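Local coordinates for protein designed CISK-PX domain (Synthetic construct, PDB 4OXW) that probably binds membrane phosphoinositides, as natural PX domains do, being a computationally designed version of the PX domain of the kinase CISK, at residues V10-F15 / Y28-K33; P64-K69 / Q86-Y91; Q57-L62 / P99-D104; K53-R58 / E105-F110. One frame throughout, in Å; residues are numbered along the deposited sequence.

Interaction 1: residues V10-F15 / Y28-K33; sequences VSIPDF and YKIKVK
S11 and K31 exchange two backbone hydrogen bonds across an antiparallel pair: S11 N donates to K31 O at 3.0 Å and K31 N to S11 O at 2.8 Å. A third bond, nearly straight at 166°, runs from K29 N to D14 O. Between them the register slips by one residue, so that S11 pairs with K31 but F15 with Y28. P13, which has no N-H, lies in the slip, and K29 O is left buried without a hydrogen-bonding partner in the model. I12 CA approaches that oxygen to 3.3 Å in a CA-H...O contact.

Two waters add bridges. One joins the S11 hydroxyl to the backbone, bonding to S11 OG and donating to K31 O. The other links two side chains: it donates to D14 OD2 and accepts from K29 NZ, bridging opposite charges that stand 5.3 Å apart; the extended chain of K29 carries its amine out to this water.

The apolar contacts fall on both faces. I12 and I30 run alongside one another in the same direction, with CG1 to CG1 at 4.2 Å. I12 CG2 reaches Y28 CB at 3.8 Å, near the plane of the phenol and at its edge, while F15 CB touches Y28 CE1. On the face of S11 and K31, the P13 ring crosses the lysine chain tightly, P13 CG lying 3.5 Å from K31 CD. F48 touches both isoleucines, and E89 accepts a hydrogen bond from I12 N. Strands 9-18 and 25-34 thus form the beta hairpin that opens the three-stranded antiparallel sheet of the PX fold.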
# COMPACT_ATOMS: atom_id res chain seq x y z
N VAL A 10 -9.36 -2.95 5.20
CA VAL A 10 -8.71 -2.24 4.09
C VAL A 10 -8.79 -3.01 2.79
O VAL A 10 -8.87 -4.25 2.79
CB VAL A 10 -7.24 -1.92 4.40
CG1 VAL A 10 -7.18 -0.98 5.60
CG2 VAL A 10 -6.46 -3.20 4.71
N SER A 11 -8.81 -2.30 1.67
CA SER A 11 -8.79 -2.92 0.35
C SER A 11 -8.19 -1.93 -0.64
O SER A 11 -8.00 -0.76 -0.31
CB SER A 11 -10.21 -3.31 -0.13
OG SER A 11 -11.06 -2.17 -0.24
N ILE A 12 -7.78 -2.43 -1.81
CA ILE A 12 -7.22 -1.61 -2.86
C ILE A 12 -7.96 -1.91 -4.17
O ILE A 12 -7.57 -2.82 -4.94
CB ILE A 12 -5.69 -1.83 -3.04
CG1 ILE A 12 -4.98 -1.65 -1.70
CG2 ILE A 12 -5.15 -0.83 -4.07
CD1 ILE A 12 -3.47 -1.84 -1.79
N PRO A 13 -9.06 -1.19 -4.40
CA PRO A 13 -9.92 -1.49 -5.55
C PRO A 13 -9.27 -1.16 -6.88
O PRO A 13 -9.51 -1.86 -7.88
CB PRO A 13 -11.15 -0.60 -5.30
CG PRO A 13 -10.70 0.44 -4.32
CD PRO A 13 -9.71 -0.27 -3.45
N ASP A 14 -8.44 -0.12 -6.91
CA ASP A 14 -7.87 0.35 -8.16
C ASP A 14 -6.52 0.98 -7.99
O ASP A 14 -6.17 1.42 -6.89
CB ASP A 14 -8.73 1.46 -8.75
CG ASP A 14 -10.17 1.10 -8.85
OD1 ASP A 14 -10.51 0.33 -9.77
OD2 ASP A 14 -10.94 1.60 -8.01
N PHE A 15 -5.79 1.04 -9.10
CA PHE A 15 -4.65 1.93 -9.27
C PHE A 15 -5.02 3.05 -10.26
O PHE A 15 -6.01 2.94 -11.03
CB PHE A 15 -3.41 1.16 -9.71
CG PHE A 15 -3.50 0.56 -11.04
CD1 PHE A 15 -3.40 1.33 -12.17
CD2 PHE A 15 -3.72 -0.80 -11.19
CE1 PHE A 15 -3.50 0.75 -13.43
CE2 PHE A 15 -3.80 -1.37 -12.43
CZ PHE A 15 -3.72 -0.60 -13.56
N TYR A 28 -2.01 3.83 -5.76
CA TYR A 28 -2.95 2.78 -5.40
C TYR A 28 -3.94 3.40 -4.45
O TYR A 28 -3.54 4.08 -3.51
CB TYR A 28 -2.22 1.55 -4.74
CG TYR A 28 -1.26 0.92 -5.74
CD1 TYR A 28 -1.70 -0.06 -6.63
CD2 TYR A 28 0.03 1.37 -5.87
CE1 TYR A 28 -0.88 -0.58 -7.61
CE2 TYR A 28 0.89 0.85 -6.84
CZ TYR A 28 0.41 -0.11 -7.75
OH TYR A 28 1.22 -0.67 -8.77
N LYS A 29 -5.23 3.24 -4.75
CA LYS A 29 -6.29 3.77 -3.91
C LYS A 29 -6.61 2.77 -2.81
O LYS A 29 -7.13 1.68 -3.08
CB LYS A 29 -7.52 4.04 -4.78
CG LYS A 29 -8.70 4.51 -3.98
CD LYS A 29 -9.92 4.75 -4.84
CE LYS A 29 -11.00 5.43 -4.00
NZ LYS A 29 -12.28 5.60 -4.77
N ILE A 30 -6.27 3.10 -1.56
CA ILE A 30 -6.59 2.24 -0.42
C ILE A 30 -7.91 2.74 0.22
O ILE A 30 -7.99 3.89 0.68
CB ILE A 30 -5.49 2.25 0.63
CG1 ILE A 30 -4.09 2.06 -0.00
CG2 ILE A 30 -5.79 1.19 1.71
CD1 ILE A 30 -2.95 2.22 0.98
N LYS A 31 -8.91 1.88 0.22
CA LYS A 31 -10.21 2.14 0.89
C LYS A 31 -10.10 1.60 2.32
O LYS A 31 -9.67 0.46 2.53
CB LYS A 31 -11.37 1.47 0.13
CG LYS A 31 -11.75 2.21 -1.15
CD LYS A 31 -12.92 1.58 -1.89
CE LYS A 31 -14.03 1.07 -0.98
NZ LYS A 31 -15.18 0.53 -1.79
N VAL A 32 -10.42 2.45 3.30
CA VAL A 32 -10.22 2.14 4.70
C VAL A 32 -11.59 2.28 5.37
O VAL A 32 -12.27 3.25 5.14
CB VAL A 32 -9.22 3.08 5.36
CG1 VAL A 32 -8.98 2.70 6.82
CG2 VAL A 32 -7.90 3.12 4.59
N LYS A 33 -12.01 1.25 6.09
CA LYS A 33 -13.28 1.27 6.85
C LYS A 33 -13.03 0.98 8.32
O LYS A 33 -12.20 0.13 8.69
CB LYS A 33 -14.21 0.22 6.27
CG LYS A 33 -14.65 0.58 4.88
CD LYS A 33 -15.08 -0.63 4.08
CE LYS A 33 -16.50 -1.06 4.42
NZ LYS A 33 -17.10 -1.78 3.26
O HOH W 1 -12.21 -1.56 2.27
O HOH W 2 -12.83 2.89 -6.28

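Interaction 2: residues P64-K69 / Q86-Y91; sequences PELPPK and QGLEKY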
# COMPACT_ATOMS: atom_id res chain seq x y z
N PRO A 64 4.72 -8.89 7.08
CA PRO A 64 4.64 -9.82 5.97
C PRO A 64 5.61 -9.46 4.83
O PRO A 64 6.20 -8.38 4.82
CB PRO A 64 3.20 -9.68 5.49
CG PRO A 64 2.74 -8.37 5.95
CD PRO A 64 3.52 -8.03 7.18
N GLU A 65 5.71 -10.36 3.88
CA GLU A 65 6.47 -10.15 2.67
C GLU A 65 5.86 -9.02 1.80
O GLU A 65 4.69 -9.05 1.48
CB GLU A 65 6.47 -11.46 1.89
CG GLU A 65 7.33 -11.39 0.65
CD GLU A 65 7.15 -12.59 -0.27
OE1 GLU A 65 6.22 -13.42 -0.02
OE2 GLU A 65 7.93 -12.70 -1.24
N LEU A 66 6.68 -8.05 1.42
CA LEU A 66 6.23 -6.97 0.56
C LEU A 66 6.39 -7.43 -0.88
O LEU A 66 7.40 -8.02 -1.21
CB LEU A 66 7.14 -5.74 0.76
CG LEU A 66 6.71 -4.48 -0.03
CD1 LEU A 66 5.49 -3.78 0.52
CD2 LEU A 66 7.84 -3.48 -0.10
N PRO A 67 5.45 -7.08 -1.76
CA PRO A 67 5.66 -7.34 -3.21
C PRO A 67 6.96 -6.73 -3.71
O PRO A 67 7.40 -5.67 -3.25
CB PRO A 67 4.43 -6.67 -3.86
CG PRO A 67 3.42 -6.73 -2.80
CD PRO A 67 4.12 -6.53 -1.50
N PRO A 68 7.62 -7.41 -4.63
CA PRO A 68 8.98 -7.04 -5.00
C PRO A 68 9.15 -5.78 -5.84
O PRO A 68 8.23 -5.33 -6.56
CB PRO A 68 9.45 -8.26 -5.81
CG PRO A 68 8.24 -8.80 -6.40
CD PRO A 68 7.13 -8.56 -5.41
N LYS A 69 10.37 -5.25 -5.80
CA LYS A 69 10.78 -4.19 -6.70
C LYS A 69 10.87 -4.77 -8.11
O LYS A 69 11.23 -5.93 -8.29
CB LYS A 69 12.15 -3.59 -6.33
CG LYS A 69 12.13 -2.79 -5.05
CD LYS A 69 13.43 -2.02 -4.86
CE LYS A 69 14.56 -2.93 -4.43
NZ LYS A 69 15.54 -2.21 -3.55
N GLN A 86 -2.85 -6.40 -6.34
CA GLN A 86 -3.31 -7.52 -5.55
C GLN A 86 -2.38 -7.87 -4.40
O GLN A 86 -2.81 -8.13 -3.28
CB GLN A 86 -3.46 -8.73 -6.44
CG GLN A 86 -4.44 -8.56 -7.56
CD GLN A 86 -4.42 -9.75 -8.51
OE1 GLN A 86 -3.98 -10.86 -8.14
NE2 GLN A 86 -4.89 -9.54 -9.75
N GLY A 87 -1.09 -7.83 -4.70
CA GLY A 87 -0.09 -8.12 -3.66
C GLY A 87 -0.01 -7.08 -2.60
O GLY A 87 0.16 -7.39 -1.40
N LEU A 88 -0.10 -5.81 -3.00
CA LEU A 88 -0.08 -4.70 -2.03
C LEU A 88 -1.33 -4.73 -1.16
O LEU A 88 -1.28 -4.41 0.01
CB LEU A 88 -0.00 -3.36 -2.75
CG LEU A 88 1.34 -3.05 -3.42
CD1 LEU A 88 1.28 -1.75 -4.19
CD2 LEU A 88 2.47 -2.95 -2.39
N GLU A 89 -2.45 -5.16 -1.74
CA GLU A 89 -3.69 -5.33 -0.98
C GLU A 89 -3.55 -6.42 0.11
O GLU A 89 -3.88 -6.20 1.28
CB GLU A 89 -4.88 -5.65 -1.89
CG GLU A 89 -6.17 -5.89 -1.14
CD GLU A 89 -7.34 -6.14 -2.08
OE1 GLU A 89 -7.35 -7.23 -2.68
OE2 GLU A 89 -8.21 -5.25 -2.24
N LYS A 90 -3.02 -7.57 -0.26
CA LYS A 90 -2.77 -8.66 0.71
C LYS A 90 -1.81 -8.17 1.78
O LYS A 90 -1.99 -8.41 2.99
CB LYS A 90 -2.22 -9.90 -0.02
CG LYS A 90 -1.83 -11.02 0.93
CD LYS A 90 -1.58 -12.30 0.13
CE LYS A 90 -0.82 -13.33 0.95
NZ LYS A 90 -0.42 -14.53 0.15
N TYR A 91 -0.77 -7.43 1.36
CA TYR A 91 0.21 -6.89 2.32
C TYR A 91 -0.42 -6.00 3.40
O TYR A 91 -0.28 -6.23 4.60
CB TYR A 91 1.26 -6.09 1.58
CG TYR A 91 2.32 -5.48 2.47
CD1 TYR A 91 3.43 -6.23 2.87
CD2 TYR A 91 2.25 -4.15 2.87
CE1 TYR A 91 4.39 -5.69 3.71
CE2 TYR A 91 3.22 -3.58 3.68
CZ TYR A 91 4.27 -4.35 4.12
OH TYR A 91 5.21 -3.77 4.93
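L66 CD1 sits squarely over one face of the Y91 ring, a CH-pi contact 3.7 Å from the ring centroid and only 5° off the normal. CG of L66 stands anti to its backbone N (chi1 -176°), which carries the branch toward the ring. The same L66 methyl also approaches L88 CD2 at 4.3 Å.

The edge of the ring meets backbone carbonyls: P64 O lies 3.4 Å from Y91 CE1, and E65 O is equally near Y91 CD1, both close to the ring plane. These are contacts of aromatic C-H groups with oxygen; the phenol's own polar atom, Y91 OH, is hydrogen-bonded to H52 ND1 on helix 45-58. The segment 64-69 belongs to the proline-rich loop that joins helices 45-58 and 78-96, a hallmark of PX domains, and here it lies along helix 78-96.

Prolines make the remaining apolar contacts. P64 CG touches Y91 CD1 at 3.8 Å, the two side chains crossing at about a right angle. P67 presses its CG onto the helix backbone, 3.5 Å from G87 C, and also meets L88 CD2 at 3.9 Å. The absence of a side chain at G87 permits this approach, since a CB there would stand 3.0 Å from P67 CG. Two further loop carbonyls are bonded from elsewhere, P67 O by Y45 OH and P68 O by R84 NH2.

Interaction 3: residues Q57-L62 / P99-D104; sequences QRYPEL and PVLAND
R58 and D104 form a salt bridge between the C-terminal end of helix 45-58 and the turn that follows the short helix 99-102, where D104 is the N-cap of helix 105-112. R58 NH1 donates to D104 OD1 at 2.8 Å with an angle of 138° at the hydrogen. It reaches that oxygen on its syn side, 19° out of the carboxylate plane. The second oxygen, D104 OD2, accepts from L106 N and caps the helix; it also lies 3.0 Å from R58 NH1. The N-terminus of the helix and the guanidinium would both be expected to stabilise the negative charge. Backbone bonds close the turns nearby: D104 N donates to L101 O, and L62 N to Y59 O.

Beside the ion pair, Y59 brings its ring up to helix 99-102. V100 CG1 lies 3.4 Å from Y59 CZ, and L101 CD2 is 3.6 Å from Y59 CD2, the tyrosine and leucine passing one another head to tail. L101 CD1 also reaches L62 CB at 4.0 Å. An alanine in place of Y59 would probably open a gap beside V100 CG1 and L101 CD2 and leave D104 OD1 without the ring edge that packs against it. That edge meets the carboxylate with the two planes 86° apart, Y59 CE2 lying 3.5 Å from D104 OD1 and the oxygen in the ring plane.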
# COMPACT_ATOMS: atom_id res chain seq x y z
N GLN A 57 11.97 -2.76 10.85
CA GLN A 57 12.95 -2.44 11.90
C GLN A 57 12.33 -2.59 13.29
O GLN A 57 13.00 -3.05 14.21
CB GLN A 57 13.54 -1.05 11.71
CG GLN A 57 14.51 -0.99 10.54
CD GLN A 57 14.65 0.40 9.90
OE1 GLN A 57 14.29 1.43 10.49
NE2 GLN A 57 15.19 0.43 8.68
N ARG A 58 11.05 -2.26 13.43
CA ARG A 58 10.38 -2.27 14.72
C ARG A 58 9.85 -3.66 15.08
O ARG A 58 9.96 -4.11 16.23
CB ARG A 58 9.22 -1.28 14.70
CG ARG A 58 9.61 0.19 14.63
CD ARG A 58 8.35 1.06 14.75
NE ARG A 58 8.60 2.49 14.61
CZ ARG A 58 7.73 3.44 14.94
NH1 ARG A 58 6.53 3.12 15.42
NH2 ARG A 58 8.04 4.72 14.78
N TYR A 59 9.30 -4.35 14.08
CA TYR A 59 8.57 -5.59 14.29
C TYR A 59 8.89 -6.61 13.22
O TYR A 59 7.99 -7.07 12.52
CB TYR A 59 7.07 -5.30 14.24
CG TYR A 59 6.55 -4.41 15.34
CD1 TYR A 59 6.34 -4.92 16.61
CD2 TYR A 59 6.23 -3.05 15.11
CE1 TYR A 59 5.85 -4.13 17.64
CE2 TYR A 59 5.76 -2.25 16.14
CZ TYR A 59 5.56 -2.80 17.40
OH TYR A 59 5.08 -2.06 18.45
N PRO A 60 10.16 -7.01 13.10
CA PRO A 60 10.60 -7.96 12.07
C PRO A 60 9.87 -9.30 12.10
O PRO A 60 9.69 -9.93 11.05
CB PRO A 60 12.09 -8.12 12.33
CG PRO A 60 12.29 -7.66 13.76
CD PRO A 60 11.28 -6.58 13.97
N GLU A 61 9.39 -9.71 13.26
CA GLU A 61 8.61 -10.95 13.37
C GLU A 61 7.23 -10.89 12.76
O GLU A 61 6.66 -11.94 12.49
CB GLU A 61 8.40 -11.30 14.86
CG GLU A 61 9.69 -11.48 15.63
CD GLU A 61 10.35 -10.19 16.07
OE1 GLU A 61 9.88 -9.07 15.81
OE2 GLU A 61 11.40 -10.32 16.74
N LEU A 62 6.65 -9.70 12.66
CA LEU A 62 5.26 -9.60 12.29
C LEU A 62 5.01 -9.10 10.88
O LEU A 62 3.91 -9.27 10.35
CB LEU A 62 4.54 -8.64 13.21
CG LEU A 62 4.63 -9.01 14.69
CD1 LEU A 62 3.81 -7.95 15.44
CD2 LEU A 62 4.10 -10.43 14.86
N PRO A 99 -3.19 -6.26 15.50
CA PRO A 99 -3.47 -5.10 16.32
C PRO A 99 -2.28 -4.18 16.62
O PRO A 99 -2.41 -2.97 16.50
CB PRO A 99 -4.01 -5.73 17.61
CG PRO A 99 -4.67 -6.98 17.16
CD PRO A 99 -3.85 -7.48 16.00
N VAL A 100 -1.12 -4.73 16.98
CA VAL A 100 0.05 -3.94 17.31
C VAL A 100 0.56 -3.07 16.12
O VAL A 100 1.00 -1.95 16.28
CB VAL A 100 1.20 -4.86 17.79
CG1 VAL A 100 2.49 -4.08 17.94
CG2 VAL A 100 0.85 -5.52 19.13
N LEU A 101 0.50 -3.63 14.92
CA LEU A 101 0.87 -2.86 13.73
C LEU A 101 -0.22 -1.86 13.34
O LEU A 101 0.09 -0.74 12.99
CB LEU A 101 1.10 -3.80 12.54
CG LEU A 101 2.19 -4.86 12.74
CD1 LEU A 101 2.33 -5.72 11.51
CD2 LEU A 101 3.50 -4.22 13.09
N ALA A 102 -1.47 -2.27 13.42
CA ALA A 102 -2.60 -1.40 13.07
C ALA A 102 -2.60 -0.12 13.90
O ALA A 102 -3.06 0.95 13.45
CB ALA A 102 -3.92 -2.15 13.25
N ASN A 103 -2.07 -0.22 15.12
CA ASN A 103 -2.01 0.91 16.04
C ASN A 103 -0.70 1.64 16.08
O ASN A 103 -0.54 2.65 16.78
CB ASN A 103 -2.41 0.42 17.44
CG ASN A 103 -3.86 0.01 17.51
OD1 ASN A 103 -4.20 -1.17 17.63
ND2 ASN A 103 -4.74 0.98 17.36
N ASP A 104 0.25 1.16 15.30
CA ASP A 104 1.51 1.82 15.20
C ASP A 104 1.37 3.14 14.46
O ASP A 104 0.61 3.24 13.49
CB ASP A 104 2.53 0.89 14.55
CG ASP A 104 3.89 1.47 14.54
OD1 ASP A 104 4.70 1.04 15.37
OD2 ASP A 104 4.17 2.37 13.72

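Interaction 4: residues K53-R58 / E105-F110; sequences KKLQQR and ELVVSF
L106 holds CG anti to its carbonyl carbon (chi1 -71°), and its second torsion of 165° sends CD1 onward toward R58, whose chain runs extended from CG to NE. The two meet where helices 45-58 and 105-112 pack in the helical part of the PX fold, their short segments antiparallel at 156° with axes 10.8 Å apart. This spacing is bridged by side chains alone.

L106 CD1 lies over the centre of the guanidinium, 3.7 Å above its plane, so the flat face rests on a methyl group while an N-H of NH1 is given to D104 OD1. The same methyl touches K54 CB at 3.8 Å and stands 4.3 Å from L55 CD2. It therefore sits among three residues spaced along one side of helix 45-58. W50 and L51 also touch L106, extending the apolar surface toward the start of that helix. An alanine in place of L106 would probably leave this face of the R58 guanidinium without its methyl cover, the group held then mainly by its salt bridge to D104, and open a gap beside K54 CB.

Deeper in, L55 and V107 are buried and cross at about a right angle, and I95 of helix 78-96 touches both. V107 has CG1 anti to its backbone N, which leaves CG2 as the branch that meets L55: V107 CG2 lies 3.8 Å from L55 CD1 and 4.1 Å from L55 CD2.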
# COMPACT_ATOMS: atom_id res chain seq x y z
N LYS A 53 10.12 -0.91 5.25
CA LYS A 53 11.48 -0.89 5.80
C LYS A 53 11.45 -0.41 7.25
O LYS A 53 12.14 -0.97 8.10
CB LYS A 53 12.39 -0.01 4.95
CG LYS A 53 12.80 -0.64 3.62
CD LYS A 53 13.54 -1.97 3.78
CE LYS A 53 13.85 -2.58 2.43
NZ LYS A 53 14.05 -4.06 2.50
N LYS A 54 10.62 0.58 7.56
CA LYS A 54 10.56 1.13 8.93
C LYS A 54 9.83 0.21 9.86
O LYS A 54 10.23 0.06 11.00
CB LYS A 54 9.94 2.53 8.94
CG LYS A 54 10.73 3.52 8.13
CD LYS A 54 12.23 3.40 8.46
CE LYS A 54 13.01 4.67 8.18
NZ LYS A 54 14.44 4.44 7.83
N LEU A 55 8.77 -0.42 9.39
CA LEU A 55 8.06 -1.40 10.23
C LEU A 55 8.88 -2.61 10.51
O LEU A 55 8.82 -3.18 11.62
CB LEU A 55 6.78 -1.86 9.56
CG LEU A 55 5.58 -0.99 9.77
CD1 LEU A 55 4.41 -1.67 9.06
CD2 LEU A 55 5.19 -0.77 11.23
N GLN A 56 9.62 -3.05 9.51
CA GLN A 56 10.45 -4.22 9.63
C GLN A 56 11.54 -4.00 10.69
O GLN A 56 11.96 -4.94 11.38
CB GLN A 56 11.07 -4.49 8.28
CG GLN A 56 11.89 -5.73 8.12
CD GLN A 56 12.20 -5.97 6.66
OE1 GLN A 56 12.92 -5.19 6.04
NE2 GLN A 56 11.64 -7.03 6.11
N GLN A 57 11.97 -2.76 10.85
CA GLN A 57 12.95 -2.44 11.90
C GLN A 57 12.33 -2.59 13.29
O GLN A 57 13.00 -3.05 14.21
CB GLN A 57 13.54 -1.05 11.71
CG GLN A 57 14.51 -0.99 10.54
CD GLN A 57 14.65 0.40 9.90
OE1 GLN A 57 14.29 1.43 10.49
NE2 GLN A 57 15.19 0.43 8.68
N ARG A 58 11.05 -2.26 13.43
CA ARG A 58 10.38 -2.27 14.72
C ARG A 58 9.85 -3.66 15.08
O ARG A 58 9.96 -4.11 16.23
CB ARG A 58 9.22 -1.28 14.70
CG ARG A 58 9.61 0.19 14.63
CD ARG A 58 8.35 1.06 14.75
NE ARG A 58 8.60 2.49 14.61
CZ ARG A 58 7.73 3.44 14.94
NH1 ARG A 58 6.53 3.12 15.42
NH2 ARG A 58 8.04 4.72 14.78
N GLU A 105 2.06 4.17 14.94
CA GLU A 105 1.94 5.51 14.41
C GLU A 105 2.25 5.56 12.88
O GLU A 105 1.67 6.38 12.16
CB GLU A 105 2.85 6.47 15.16
CG GLU A 105 2.34 6.78 16.56
CD GLU A 105 3.37 7.45 17.46
OE1 GLU A 105 4.31 8.11 16.94
OE2 GLU A 105 3.23 7.33 18.70
N LEU A 106 3.15 4.72 12.44
CA LEU A 106 3.51 4.69 11.00
C LEU A 106 2.34 4.25 10.20
O LEU A 106 2.05 4.79 9.14
CB LEU A 106 4.69 3.76 10.73
CG LEU A 106 6.02 4.26 11.26
CD1 LEU A 106 7.01 3.12 11.29
CD2 LEU A 106 6.50 5.41 10.42
N VAL A 107 1.67 3.21 10.67
CA VAL A 107 0.56 2.66 9.94
C VAL A 107 -0.62 3.59 10.00
O VAL A 107 -1.31 3.80 9.02
CB VAL A 107 0.21 1.28 10.49
CG1 VAL A 107 -1.05 0.75 9.81
CG2 VAL A 107 1.41 0.34 10.27
N VAL A 108 -0.90 4.17 11.18
CA VAL A 108 -1.99 5.11 11.30
C VAL A 108 -1.82 6.27 10.31
O VAL A 108 -2.76 6.64 9.61
CB VAL A 108 -2.09 5.63 12.76
CG1 VAL A 108 -3.05 6.80 12.87
CG2 VAL A 108 -2.54 4.48 13.66
N SER A 109 -0.60 6.77 10.22
CA SER A 109 -0.30 7.84 9.28
C SER A 109 -0.49 7.35 7.81
O SER A 109 -1.18 8.02 6.98
CB SER A 109 1.11 8.35 9.51
OG SER A 109 1.48 9.29 8.49
N PHE A 110 0.07 6.17 7.54
CA PHE A 110 0.00 5.58 6.18
C PHE A 110 -1.43 5.52 5.72
O PHE A 110 -1.75 5.80 4.56
CB PHE A 110 0.66 4.22 6.16
CG PHE A 110 0.75 3.62 4.78
CD1 PHE A 110 1.77 4.01 3.93
CD2 PHE A 110 -0.16 2.65 4.36
CE1 PHE A 110 1.88 3.46 2.67
CE2 PHE A 110 -0.02 2.05 3.11
CZ PHE A 110 1.01 2.47 2.27

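Interactions 3 and 4 are close neighbours, centres about 7 Å apart, sharing R58; L101 O of interaction 3 also touches V107 CG2 of interaction 4 at 3.2 Å. The hairpin of interaction 1 lies about 18 Å from interaction 4 between centres, across the middle of the chain, yet reaches it through I30 CD1 against F110 CE2 at 3.6 Å. Its other link is to interaction 2, where I12 N approaches E89 OE2 at 2.9 Å and Y28 CE2 packs on L88 CD1. Interaction 2 is nested in the chain loops closed by interactions 3 and 4. A bound sulfate, probably from the crystallisation liquor, lies about 6 Å from the Y28 side chain.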